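Local coordinates for protein RNA-dependent RNA polymerase (Toscana virus, PDB 6QW0) that probably supplies the cap-snatching endonuclease of the viral L protein, cutting capped host RNA with the help of manganese to prime viral transcription, at residues V45-A50 and R197-E202; D56-S61 and I189-R194; V95-V100 and I116-T121; R104-D109 and L155-I160; N137-A142 and A169-G174. All coordinates share one frame; numbering follows the deposited sequence.

Contact 1. Residues V45-A50 and R197-E202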
# COMPACT_ATOMS: atom_id res chain seq x y z
N VAL A 45 15.47 1.16 17.77
CA VAL A 45 16.57 0.85 16.87
C VAL A 45 16.82 1.98 15.88
O VAL A 45 15.92 2.77 15.59
CB VAL A 45 16.31 -0.47 16.11
N THR A 46 18.04 2.05 15.37
CA THR A 46 18.39 2.87 14.22
C THR A 46 18.97 1.96 13.14
O THR A 46 19.64 0.97 13.46
CB THR A 46 19.40 3.96 14.58
OG1 THR A 46 20.59 3.35 15.10
CG2 THR A 46 18.83 4.91 15.62
N ILE A 47 18.72 2.30 11.88
CA ILE A 47 19.16 1.48 10.74
C ILE A 47 19.86 2.38 9.72
O ILE A 47 19.23 3.28 9.16
CB ILE A 47 18.00 0.74 10.06
CG1 ILE A 47 17.14 -0.02 11.07
CG2 ILE A 47 18.54 -0.23 9.00
CD1 ILE A 47 15.86 -0.56 10.47
N ASP A 48 21.14 2.11 9.46
CA ASP A 48 21.87 2.76 8.39
C ASP A 48 21.94 1.80 7.21
O ASP A 48 22.55 0.73 7.31
CB ASP A 48 23.28 3.16 8.84
CG ASP A 48 24.08 3.89 7.75
OD1 ASP A 48 23.56 4.12 6.63
OD2 ASP A 48 25.25 4.24 8.02
N ILE A 49 21.33 2.19 6.10
CA ILE A 49 21.25 1.36 4.90
C ILE A 49 22.24 1.88 3.88
O ILE A 49 22.28 3.09 3.61
CB ILE A 49 19.82 1.32 4.34
CG1 ILE A 49 18.87 0.71 5.38
CG2 ILE A 49 19.79 0.53 3.02
CD1 ILE A 49 17.41 0.87 5.06
N ALA A 50 23.07 0.99 3.33
CA ALA A 50 24.17 1.39 2.46
C ALA A 50 23.67 1.63 1.04
O ALA A 50 23.98 0.90 0.09
CB ALA A 50 25.28 0.35 2.50
N ARG A 197 12.07 -8.01 5.16
CA ARG A 197 12.09 -9.31 5.83
C ARG A 197 13.46 -9.60 6.43
O ARG A 197 13.56 -10.13 7.54
CB ARG A 197 11.71 -10.42 4.85
CG ARG A 197 10.23 -10.45 4.50
CD ARG A 197 9.97 -11.33 3.31
NE ARG A 197 10.42 -12.71 3.50
CZ ARG A 197 9.79 -13.78 3.01
NH1 ARG A 197 8.67 -13.63 2.31
NH2 ARG A 197 10.28 -14.99 3.22
N ASP A 198 14.53 -9.27 5.70
CA ASP A 198 15.88 -9.47 6.23
C ASP A 198 16.10 -8.65 7.49
O ASP A 198 16.62 -9.14 8.50
CB ASP A 198 16.94 -9.11 5.18
CG ASP A 198 17.08 -10.16 4.08
OD1 ASP A 198 16.67 -11.32 4.28
OD2 ASP A 198 17.62 -9.81 3.01
N ILE A 199 15.70 -7.37 7.44
CA ILE A 199 15.90 -6.49 8.59
C ILE A 199 15.03 -6.94 9.76
O ILE A 199 15.49 -6.98 10.91
CB ILE A 199 15.59 -5.03 8.19
CG1 ILE A 199 16.64 -4.52 7.20
CG2 ILE A 199 15.53 -4.13 9.43
CD1 ILE A 199 16.26 -3.20 6.55
N PHE A 200 13.78 -7.31 9.47
CA PHE A 200 12.86 -7.70 10.53
C PHE A 200 13.36 -8.93 11.29
O PHE A 200 13.19 -9.02 12.51
CB PHE A 200 11.48 -7.98 9.94
CG PHE A 200 10.45 -8.34 10.96
CD1 PHE A 200 9.92 -7.38 11.80
CD2 PHE A 200 10.04 -9.66 11.11
CE1 PHE A 200 8.98 -7.71 12.75
CE2 PHE A 200 9.10 -10.00 12.06
CZ PHE A 200 8.57 -9.03 12.88
N GLU A 201 13.96 -9.89 10.59
CA GLU A 201 14.42 -11.10 11.27
C GLU A 201 15.53 -10.78 12.26
O GLU A 201 15.65 -11.44 13.30
CB GLU A 201 14.89 -12.14 10.25
CG GLU A 201 15.14 -13.51 10.86
CD GLU A 201 16.01 -14.39 9.98
OE1 GLU A 201 15.86 -14.34 8.74
OE2 GLU A 201 16.85 -15.14 10.53
N GLU A 202 16.33 -9.76 11.97
CA GLU A 202 17.38 -9.35 12.91
C GLU A 202 16.85 -8.39 13.96
O GLU A 202 17.36 -8.37 15.09
CB GLU A 202 18.56 -8.75 12.13
CG GLU A 202 19.28 -9.80 11.26
CD GLU A 202 20.47 -9.28 10.48
OE1 GLU A 202 21.23 -8.43 11.00
OE2 GLU A 202 20.66 -9.74 9.32
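The hydrogen bond between E202 OE2 and Y36 OH ties down the tyrosine on which I47 and I199, the residues that meet most closely in this contact, both also pack. Between the two segments the contact is wholly apolar. The methyl I47 CD1 meets the branch methyl I199 CG2 at 3.7 Å, and the two side chains run obliquely over each other. I47 is stretched beyond CG1 (chi2 170°), which carries its terminal methyl into the 8.9 Å between I47 CA and I199 CA. I199 answers with CG2, placed anti to its backbone N; its other branch ends at CD1, loosely beside I49 CD1 at 4.5 Å. I47 and I49 are two residues apart and so share one face of the strand. Isoleucine suits all three places: the beta branch is compatible with a strand, and its long arm reaches across toward the partner element. Strand 46-49 is the middle one of an antiparallel sheet, between 36-39 and 66-68; helix 183-203 lies against it, with F77 and F81 of helix 77-82 filling in beside I199 and I49.

Contact 2. Residues D56-S61 and I189-R194. With SO4 (sulfate ion), chain E.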
# COMPACT_ATOMS: atom_id res chain seq x y z
N ASP A 56 22.83 3.26 -10.04
CA ASP A 56 21.82 4.24 -10.40
C ASP A 56 20.72 3.58 -11.23
O ASP A 56 20.99 2.95 -12.26
CB ASP A 56 22.46 5.39 -11.18
N GLY A 57 19.48 3.69 -10.76
CA GLY A 57 18.34 3.18 -11.48
C GLY A 57 18.01 1.72 -11.28
O GLY A 57 17.01 1.25 -11.83
N GLN A 58 18.82 0.97 -10.52
CA GLN A 58 18.47 -0.41 -10.21
C GLN A 58 17.30 -0.43 -9.23
O GLN A 58 16.94 0.58 -8.63
CB GLN A 58 19.67 -1.14 -9.59
CG GLN A 58 19.92 -0.78 -8.13
CD GLN A 58 20.80 -1.78 -7.40
OE1 GLN A 58 21.96 -1.98 -7.76
NE2 GLN A 58 20.24 -2.43 -6.39
N SER A 59 16.69 -1.61 -9.07
CA SER A 59 15.68 -1.76 -8.03
C SER A 59 16.26 -1.37 -6.67
O SER A 59 17.42 -1.64 -6.37
CB SER A 59 15.16 -3.20 -7.98
OG SER A 59 14.45 -3.53 -9.16
N GLY A 60 15.45 -0.68 -5.87
CA GLY A 60 15.86 -0.21 -4.57
C GLY A 60 16.22 1.26 -4.53
O GLY A 60 16.55 1.76 -3.45
N SER A 61 16.14 1.97 -5.66
CA SER A 61 16.52 3.38 -5.68
C SER A 61 15.61 4.24 -4.82
O SER A 61 15.99 5.37 -4.49
CB SER A 61 16.52 3.91 -7.11
OG SER A 61 15.23 3.78 -7.68
N ILE A 189 8.47 -2.85 -5.18
CA ILE A 189 7.71 -3.37 -4.04
C ILE A 189 8.34 -4.66 -3.52
O ILE A 189 8.58 -4.81 -2.32
CB ILE A 189 6.24 -3.57 -4.44
CG1 ILE A 189 5.58 -2.20 -4.69
CG2 ILE A 189 5.49 -4.35 -3.37
CD1 ILE A 189 4.40 -2.25 -5.66
N VAL A 190 8.60 -5.61 -4.42
CA VAL A 190 9.18 -6.89 -3.99
C VAL A 190 10.57 -6.69 -3.41
O VAL A 190 10.90 -7.26 -2.36
CB VAL A 190 9.18 -7.89 -5.17
CG1 VAL A 190 9.89 -9.19 -4.75
CG2 VAL A 190 7.76 -8.19 -5.63
N PHE A 191 11.40 -5.88 -4.06
CA PHE A 191 12.75 -5.62 -3.54
C PHE A 191 12.71 -5.05 -2.12
O PHE A 191 13.46 -5.48 -1.24
CB PHE A 191 13.48 -4.67 -4.49
CG PHE A 191 14.94 -4.50 -4.18
CD1 PHE A 191 15.36 -3.52 -3.29
CD2 PHE A 191 15.89 -5.30 -4.78
CE1 PHE A 191 16.70 -3.34 -3.00
CE2 PHE A 191 17.25 -5.13 -4.50
CZ PHE A 191 17.65 -4.15 -3.61
N ARG A 192 11.84 -4.07 -1.88
CA ARG A 192 11.73 -3.49 -0.55
C ARG A 192 11.18 -4.49 0.46
O ARG A 192 11.60 -4.49 1.63
CB ARG A 192 10.83 -2.24 -0.59
CG ARG A 192 11.43 -1.07 -1.38
CD ARG A 192 10.51 0.18 -1.36
NE ARG A 192 10.31 0.69 -0.00
CZ ARG A 192 10.84 1.82 0.47
NH1 ARG A 192 11.60 2.58 -0.30
NH2 ARG A 192 10.61 2.17 1.73
N PHE A 193 10.25 -5.36 0.04
CA PHE A 193 9.70 -6.38 0.93
C PHE A 193 10.78 -7.37 1.34
O PHE A 193 10.89 -7.72 2.52
CB PHE A 193 8.53 -7.11 0.24
CG PHE A 193 7.88 -8.18 1.09
CD1 PHE A 193 7.39 -7.90 2.36
CD2 PHE A 193 7.70 -9.46 0.58
CE1 PHE A 193 6.77 -8.88 3.12
CE2 PHE A 193 7.07 -10.45 1.34
CZ PHE A 193 6.61 -10.16 2.60
N ARG A 194 11.60 -7.80 0.38
CA ARG A 194 12.66 -8.76 0.70
C ARG A 194 13.64 -8.17 1.70
O ARG A 194 14.06 -8.85 2.65
CB ARG A 194 13.38 -9.18 -0.57
CG ARG A 194 12.51 -10.01 -1.52
CD ARG A 194 13.29 -10.33 -2.77
NE ARG A 194 12.57 -11.25 -3.65
CZ ARG A 194 13.08 -11.77 -4.76
NH1 ARG A 194 14.32 -11.46 -5.13
NH2 ARG A 194 12.35 -12.60 -5.49
S SO4 E . 13.14 -12.84 -9.20
O1 SO4 E . 14.18 -12.57 -10.17
O2 SO4 E . 13.72 -13.37 -7.97
O3 SO4 E . 12.20 -13.81 -9.76
O4 SO4 E . 12.44 -11.59 -8.91
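A type II beta turn, Q58 to S61, docks on the helix bearing F191, and the phenyl ring lies under the peptide link between S59 and G60. S59 O stands 3.7 Å above the ring plane, displaced toward the rim, while G60 N lies over the same face. G60 CA rests 3.6 Å from F191 CD1. Glycine is apt here twice over: the third position of this turn needs a positive phi, 101° in G60, and the bare alpha carbon allows the ring to come close. F191 reaches the turn because its CG is anti to the backbone N (chi1 -171°), and S59 CB packs at 3.9 Å from F191 CD2. The Q58 amide braces the turn from within: its NE2 donates to S59 O at 2.9 Å, almost in line with that carbonyl and in the amide's own plane, and a second bond from NE2 goes to P32 O. G60 N is held by E188 OE1, so the turn is also tied to the helix by a polar bond. One helical turn on, R194 NH2 binds a sulfate oxygen, O2, at 2.9 Å at the edge of the guanidinium; the ion probably comes from the crystallisation liquor. The turn belongs to the loop between strands 46-49 and 66-68, and helix 183-203, on which it rests, sends I189, V190 and F193 to V170 of strand 163-171.

Contact 3. Residues V95-V100 and I116-T121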
# COMPACT_ATOMS: atom_id res chain seq x y z
N VAL A 95 -14.23 8.67 8.00
CA VAL A 95 -15.09 9.75 8.49
C VAL A 95 -14.46 11.11 8.20
O VAL A 95 -15.17 12.11 8.05
CB VAL A 95 -15.39 9.57 9.99
CG1 VAL A 95 -14.19 9.98 10.87
CG2 VAL A 95 -16.64 10.36 10.39
N GLU A 96 -13.13 11.18 8.11
CA GLU A 96 -12.49 12.45 7.79
C GLU A 96 -12.75 12.88 6.36
O GLU A 96 -12.66 14.07 6.05
CB GLU A 96 -10.99 12.36 8.05
CG GLU A 96 -10.65 11.80 9.42
CD GLU A 96 -9.16 11.62 9.60
OE1 GLU A 96 -8.40 12.49 9.12
OE2 GLU A 96 -8.75 10.59 10.19
N VAL A 97 -13.07 11.95 5.47
CA VAL A 97 -13.31 12.26 4.07
C VAL A 97 -14.80 12.37 3.76
O VAL A 97 -15.21 13.20 2.96
CB VAL A 97 -12.63 11.20 3.18
CG1 VAL A 97 -12.98 11.41 1.72
CG2 VAL A 97 -11.12 11.26 3.37
N PHE A 98 -15.63 11.52 4.38
CA PHE A 98 -17.04 11.43 4.03
C PHE A 98 -18.00 11.97 5.07
O PHE A 98 -19.16 12.23 4.74
CB PHE A 98 -17.42 9.96 3.75
CG PHE A 98 -16.80 9.40 2.50
CD1 PHE A 98 -17.34 9.66 1.26
CD2 PHE A 98 -15.66 8.62 2.58
CE1 PHE A 98 -16.76 9.16 0.11
CE2 PHE A 98 -15.07 8.11 1.44
CZ PHE A 98 -15.63 8.38 0.20
N GLY A 99 -17.56 12.14 6.32
CA GLY A 99 -18.51 12.34 7.41
C GLY A 99 -19.26 11.07 7.74
O GLY A 99 -19.12 10.07 7.03
N VAL A 100 -20.07 11.08 8.80
CA VAL A 100 -20.80 9.88 9.19
C VAL A 100 -21.94 9.64 8.21
O VAL A 100 -22.42 10.56 7.55
CB VAL A 100 -21.31 9.99 10.63
CG1 VAL A 100 -20.16 10.31 11.59
CG2 VAL A 100 -22.38 11.06 10.72
N ILE A 116 -6.62 7.05 1.24
CA ILE A 116 -7.90 7.56 0.71
C ILE A 116 -7.55 8.83 -0.05
O ILE A 116 -7.17 9.84 0.55
CB ILE A 116 -8.94 7.84 1.80
CG1 ILE A 116 -9.16 6.61 2.69
CG2 ILE A 116 -10.28 8.28 1.18
CD1 ILE A 116 -10.07 6.86 3.90
N ILE A 117 -7.69 8.79 -1.37
CA ILE A 117 -7.25 9.87 -2.25
C ILE A 117 -8.48 10.49 -2.91
O ILE A 117 -9.24 9.81 -3.61
CB ILE A 117 -6.28 9.36 -3.32
CG1 ILE A 117 -5.11 8.61 -2.66
CG2 ILE A 117 -5.79 10.50 -4.19
CD1 ILE A 117 -4.33 7.74 -3.63
N GLU A 118 -8.65 11.80 -2.72
CA GLU A 118 -9.77 12.55 -3.28
C GLU A 118 -9.27 13.39 -4.46
O GLU A 118 -8.25 14.07 -4.34
CB GLU A 118 -10.40 13.42 -2.19
CG GLU A 118 -11.36 14.51 -2.63
CD GLU A 118 -12.64 14.53 -1.79
OE1 GLU A 118 -12.55 14.45 -0.55
OE2 GLU A 118 -13.73 14.63 -2.38
N THR A 119 -9.98 13.33 -5.59
CA THR A 119 -9.64 14.11 -6.77
C THR A 119 -10.62 15.27 -6.96
O THR A 119 -11.74 15.24 -6.45
CB THR A 119 -9.62 13.25 -8.04
OG1 THR A 119 -10.94 12.81 -8.36
CG2 THR A 119 -8.72 12.03 -7.86
N GLU A 120 -10.20 16.27 -7.74
CA GLU A 120 -11.07 17.42 -8.00
C GLU A 120 -12.33 17.02 -8.76
O GLU A 120 -13.41 17.57 -8.52
CB GLU A 120 -10.30 18.50 -8.76
CG GLU A 120 -9.15 19.10 -7.99
CD GLU A 120 -8.48 20.24 -8.73
OE1 GLU A 120 -8.93 20.59 -9.84
OE2 GLU A 120 -7.49 20.79 -8.20
N THR A 121 -12.21 16.06 -9.68
CA THR A 121 -13.36 15.60 -10.44
C THR A 121 -14.39 14.93 -9.54
O THR A 121 -15.55 14.80 -9.93
CB THR A 121 -12.87 14.68 -11.56
OG1 THR A 121 -12.14 15.46 -12.51
CG2 THR A 121 -14.02 14.00 -12.28
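V97 and I116 form the tight part of this contact, whereas E118 edges its loose, solvent side. V97 CG2 meets I116 CG2 at 3.8 Å, and the other valine methyl, CG1, lies 4.2 Å from the same I116 CG2, so the isoleucine's branch methyl touches both prongs. The two side chains pass each other in opposite directions. I116 offers CG2 because that methyl sits anti to its backbone N, and V97 CG1 is likewise anti to its own N (chi1 174°), a setting well tolerated by valine in a helix. V97 CG1 also rests over one face of the F98 ring, 3.9 Å above its plane. On the looser side, in one of its two conformers, E118 OE1 lies 3.8 Å from V97 CG1, so this approach is tentative. E118 is bent at chi2; its aliphatic part lies at the exposed rim, while its other oxygen, OE2, makes a salt bridge with K161, a place that suits a charged chain. G99, with positive phi, ends the helix after its N bonds V95 O at 3.0 Å. Through V97 the short helix 94-98 packs on strand 115-118, which begins just after the manganese ligand D114 and pairs antiparallel with strand 124-131, whose V124 packs against both I116 and F98.

Contact 4. Residues R104-D109 and L155-I160. Unlike the reference sequence in segment 155-160: D156 (reference Asn).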
# COMPACT_ATOMS: atom_id res chain seq x y z
N ARG A 104 -25.27 8.92 12.27
CA ARG A 104 -24.84 8.17 13.44
C ARG A 104 -23.52 7.48 13.13
O ARG A 104 -23.43 6.72 12.16
CB ARG A 104 -25.89 7.14 13.86
N ALA A 105 -22.50 7.75 13.94
CA ALA A 105 -21.20 7.13 13.75
C ALA A 105 -21.28 5.63 14.03
O ALA A 105 -22.02 5.18 14.91
CB ALA A 105 -20.16 7.78 14.65
N ASP A 106 -20.51 4.85 13.27
CA ASP A 106 -20.38 3.42 13.53
C ASP A 106 -18.96 2.99 13.18
O ASP A 106 -18.11 3.81 12.84
CB ASP A 106 -21.46 2.62 12.77
CG ASP A 106 -21.32 2.70 11.26
OD1 ASP A 106 -20.36 3.32 10.75
OD2 ASP A 106 -22.19 2.14 10.56
N ASP A 107 -18.71 1.67 13.27
CA ASP A 107 -17.35 1.17 13.12
C ASP A 107 -16.78 1.46 11.74
O ASP A 107 -15.58 1.70 11.60
CB ASP A 107 -17.32 -0.34 13.40
CG ASP A 107 -17.50 -0.66 14.88
OD1 ASP A 107 -17.49 0.28 15.70
OD2 ASP A 107 -17.67 -1.85 15.21
N SER A 108 -17.63 1.44 10.71
CA SER A 108 -17.14 1.71 9.36
C SER A 108 -16.55 3.11 9.24
O SER A 108 -15.60 3.32 8.47
CB SER A 108 -18.26 1.52 8.34
OG SER A 108 -19.30 2.46 8.57
N ASP A 109 -17.08 4.07 9.99
CA ASP A 109 -16.56 5.43 9.92
C ASP A 109 -15.11 5.51 10.38
O ASP A 109 -14.38 6.41 9.96
CB ASP A 109 -17.42 6.38 10.76
CG ASP A 109 -18.78 6.62 10.16
OD1 ASP A 109 -18.85 7.06 8.99
OD2 ASP A 109 -19.78 6.37 10.85
N LEU A 155 -18.63 0.48 -0.41
CA LEU A 155 -19.91 0.46 -1.11
C LEU A 155 -20.85 1.52 -0.54
O LEU A 155 -21.43 2.33 -1.29
CB LEU A 155 -20.57 -0.92 -1.00
CG LEU A 155 -21.90 -1.06 -1.75
CD1 LEU A 155 -21.69 -0.79 -3.24
CD2 LEU A 155 -22.48 -2.44 -1.55
N ASP A 156 -21.01 1.55 0.78
CA ASP A 156 -21.93 2.52 1.38
C ASP A 156 -21.54 3.95 1.06
O ASP A 156 -22.40 4.79 0.76
CB ASP A 156 -21.99 2.31 2.89
CG ASP A 156 -22.68 1.02 3.28
OD1 ASP A 156 -23.24 0.33 2.41
OD2 ASP A 156 -22.65 0.69 4.49
N ARG A 157 -20.24 4.26 1.12
CA ARG A 157 -19.78 5.62 0.88
C ARG A 157 -19.75 5.96 -0.61
O ARG A 157 -19.70 7.15 -0.95
CB ARG A 157 -18.42 5.83 1.55
CG ARG A 157 -18.62 6.05 3.07
CD ARG A 157 -17.46 5.61 3.97
NE ARG A 157 -17.91 5.67 5.36
CZ ARG A 157 -18.62 4.71 5.95
NH1 ARG A 157 -18.94 3.60 5.27
NH2 ARG A 157 -19.03 4.85 7.20
N SER A 158 -19.80 4.97 -1.49
CA SER A 158 -19.87 5.28 -2.92
C SER A 158 -21.16 5.99 -3.29
O SER A 158 -21.24 6.56 -4.39
CB SER A 158 -19.70 3.99 -3.75
OG SER A 158 -20.86 3.17 -3.78
N ALA A 159 -22.15 6.00 -2.40
CA ALA A 159 -23.36 6.76 -2.64
C ALA A 159 -23.11 8.26 -2.54
O ALA A 159 -23.93 9.05 -3.04
CB ALA A 159 -24.43 6.37 -1.62
N ILE A 160 -22.01 8.66 -1.91
CA ILE A 160 -21.65 10.06 -1.71
C ILE A 160 -20.74 10.52 -2.84
O ILE A 160 -21.03 11.50 -3.53
CB ILE A 160 -20.99 10.26 -0.34
CG1 ILE A 160 -21.96 9.84 0.76
CG2 ILE A 160 -20.54 11.72 -0.17
CD1 ILE A 160 -21.35 9.94 2.11
O HOH W 1 -21.73 3.50 8.21
O HOH W 2 -17.49 7.91 6.98
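R157 leaves its helix with CG anti to the carbonyl carbon (chi1 -78°) and then runs extended to NE, which sets its guanidinium against D109 and S108. R157 NH2 carries the contact, donating to D109 OD1 at 2.8 Å as a salt bridge. This bond lies in the guanidinium plane but reaches D109 OD1 from above its carboxylate, 71° out of plane, so the two flat groups stand steeply against each other. In one of its two conformers S108 turns OG between its backbone N and carbonyl carbon (chi1 63°) and accepts from R157 NH2 at 2.8 Å, tilted from the guanidinium plane. Water 2 closes a ring, donating to D109 OD1 and accepting from R157 NE at 2.8 Å. Within the loop, this S108 OG donates a hydrogen bond to D106 OD1 at 2.6 Å, and D109 OD2 takes D106 N at 2.9 Å on its anti lone pair, which helps fix the rotation of the D109 carboxylate. D106 OD1 and D109 OD2 are only 3.1 Å apart; the arginine probably eases their repulsion. Short acidic and hydroxyl side chains suit this tight loop, which a long arginine can reach. R157 NH1 binds A153 O of its own helix. The loop, entering a 3-10 turn before strand 115-118, is thus fastened to the end of helix 136-157, with F94 and F98 of helix 94-98 lining R157.

Contact 5. Residues N137-A142 and A169-G174. With SO4 (sulfate ion), chain F.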
# COMPACT_ATOMS: atom_id res chain seq x y z
N ASN A 137 -0.40 -17.82 -4.22
CA ASN A 137 -1.76 -18.13 -3.78
C ASN A 137 -2.05 -17.49 -2.44
O ASN A 137 -3.17 -17.01 -2.19
CB ASN A 137 -1.97 -19.65 -3.71
CG ASN A 137 -2.14 -20.28 -5.09
OD1 ASN A 137 -2.60 -19.64 -6.03
ND2 ASN A 137 -1.75 -21.55 -5.21
N SER A 138 -1.06 -17.46 -1.54
CA SER A 138 -1.26 -16.77 -0.27
C SER A 138 -1.48 -15.28 -0.48
O SER A 138 -2.29 -14.66 0.22
CB SER A 138 -0.06 -17.01 0.65
OG SER A 138 -0.33 -16.50 1.95
N ALA A 139 -0.76 -14.69 -1.44
CA ALA A 139 -0.94 -13.26 -1.73
C ALA A 139 -2.32 -12.98 -2.29
O ALA A 139 -2.93 -11.96 -1.97
CB ALA A 139 0.13 -12.79 -2.72
N ASP A 140 -2.84 -13.87 -3.14
CA ASP A 140 -4.20 -13.67 -3.64
C ASP A 140 -5.22 -13.74 -2.51
O ASP A 140 -6.14 -12.92 -2.45
CB ASP A 140 -4.54 -14.67 -4.73
CG ASP A 140 -5.99 -14.54 -5.19
OD1 ASP A 140 -6.26 -13.78 -6.14
OD2 ASP A 140 -6.87 -15.16 -4.55
N LEU A 141 -5.05 -14.68 -1.58
CA LEU A 141 -5.96 -14.74 -0.44
C LEU A 141 -5.85 -13.48 0.41
O LEU A 141 -6.87 -12.95 0.88
CB LEU A 141 -5.67 -15.98 0.41
CG LEU A 141 -6.49 -16.17 1.69
CD1 LEU A 141 -7.99 -16.21 1.39
CD2 LEU A 141 -6.05 -17.43 2.40
N ALA A 142 -4.64 -12.98 0.60
CA ALA A 142 -4.47 -11.76 1.40
C ALA A 142 -5.16 -10.58 0.74
O ALA A 142 -5.80 -9.77 1.42
CB ALA A 142 -2.98 -11.49 1.60
N ALA A 169 -0.94 -6.66 -2.80
CA ALA A 169 -0.49 -7.74 -1.90
C ALA A 169 0.87 -8.26 -2.38
O ALA A 169 0.97 -8.77 -3.49
CB ALA A 169 -1.50 -8.88 -1.87
N VAL A 170 1.91 -8.13 -1.53
CA VAL A 170 3.26 -8.53 -1.93
C VAL A 170 3.59 -9.89 -1.33
O VAL A 170 3.19 -10.22 -0.21
CB VAL A 170 4.30 -7.47 -1.51
CG1 VAL A 170 4.37 -7.35 0.00
CG2 VAL A 170 5.68 -7.81 -2.09
N HIS A 171 4.31 -10.71 -2.11
CA HIS A 171 4.96 -11.92 -1.62
C HIS A 171 6.41 -11.91 -2.11
O HIS A 171 6.84 -11.02 -2.85
CB HIS A 171 4.19 -13.18 -2.05
CG HIS A 171 4.06 -13.35 -3.53
ND1 HIS A 171 4.89 -14.18 -4.26
CD2 HIS A 171 3.20 -12.80 -4.43
CE1 HIS A 171 4.55 -14.13 -5.53
NE2 HIS A 171 3.53 -13.30 -5.66
N PHE A 172 7.18 -12.93 -1.71
CA PHE A 172 8.61 -12.92 -1.98
C PHE A 172 8.91 -12.86 -3.48
O PHE A 172 9.94 -12.32 -3.88
CB PHE A 172 9.27 -14.14 -1.35
CG PHE A 172 10.78 -14.09 -1.36
CD1 PHE A 172 11.46 -13.49 -0.31
CD2 PHE A 172 11.50 -14.62 -2.42
CE1 PHE A 172 12.85 -13.43 -0.32
CE2 PHE A 172 12.90 -14.56 -2.44
CZ PHE A 172 13.57 -13.96 -1.38
N ASN A 173 8.02 -13.40 -4.31
CA ASN A 173 8.28 -13.50 -5.74
C ASN A 173 7.31 -12.69 -6.60
O ASN A 173 7.23 -12.92 -7.80
CB ASN A 173 8.27 -14.97 -6.18
CG ASN A 173 9.43 -15.75 -5.62
OD1 ASN A 173 10.58 -15.37 -5.79
ND2 ASN A 173 9.14 -16.84 -4.92
N GLY A 174 6.58 -11.75 -6.03
CA GLY A 174 5.71 -10.97 -6.91
C GLY A 174 4.68 -10.19 -6.12
O GLY A 174 4.80 -10.00 -4.92
S SO4 F . 5.31 -18.84 -6.11
O1 SO4 F . 6.04 -18.07 -5.11
O2 SO4 F . 5.58 -18.30 -7.44
O3 SO4 F . 3.88 -18.77 -5.83
O4 SO4 F . 5.75 -20.23 -6.05
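Backbones come unusually close here: A139 CA and A169 CA lie 5.5 Å apart, so the helix rests almost directly on the strand. Alanine on both sides permits it. A169 CB touches the helix carbonyl A139 O at 3.4 Å, a nearer approach than the 4.3 Å between A139 CB and A169 CB. The helix methyl leans instead toward the imidazole, A139 CB lying 3.5 Å from H171 CD2 and meeting the ring at a slant. H171 holds its CG between its backbone N and carbonyl carbon (chi1 60°), a constrained choice that swings the ring toward A139 and also over the turn, so that G174 N sits 3.2 Å above one ring face. This turn, type I from H171 to G174, makes a tight two-residue hairpin; H171 N bonds G174 O at 2.9 Å, and G174 adopts backbone angles that glycine accommodates easily. N173 at the tip gives a weak bond from ND2 to O1 of a sulfate ion, probably from the crystallisation liquor, which is also bound by A136 N at the start of the helix, where the helix dipole would favour an anion. The contact packs the first turns of helix 136-157 on strand 163-171, two members of a beta-alpha-beta crossover that starts from strand 124-131, whose T130 touches A169 and A142, while helix 183-203 packs on V170.

In the fold
From the N terminus, the segment 45-50, on strand 46-49, opens the outermost loop, closed only at 197-202 by contact 1. Contact 2 opens next, at 56-61, and nests inside it, both ending on helix 183-203 and fixing the three-stranded sheet and its loop there. Everything else lies within these two. Contact 3 closes a short loop between 95-100 and 116-121; contact 4 starts inside that loop at 104-109 and crosses it, ending at 155-160, and the two adjoin. Contact 5, from 137-142 to 169-174, follows contact 3 in series but crosses contact 4, sharing helix 136-157. Contacts 3 and 5 both reach the central mixed sheet, while the hairpin of contact 5 joins it to helix 183-203.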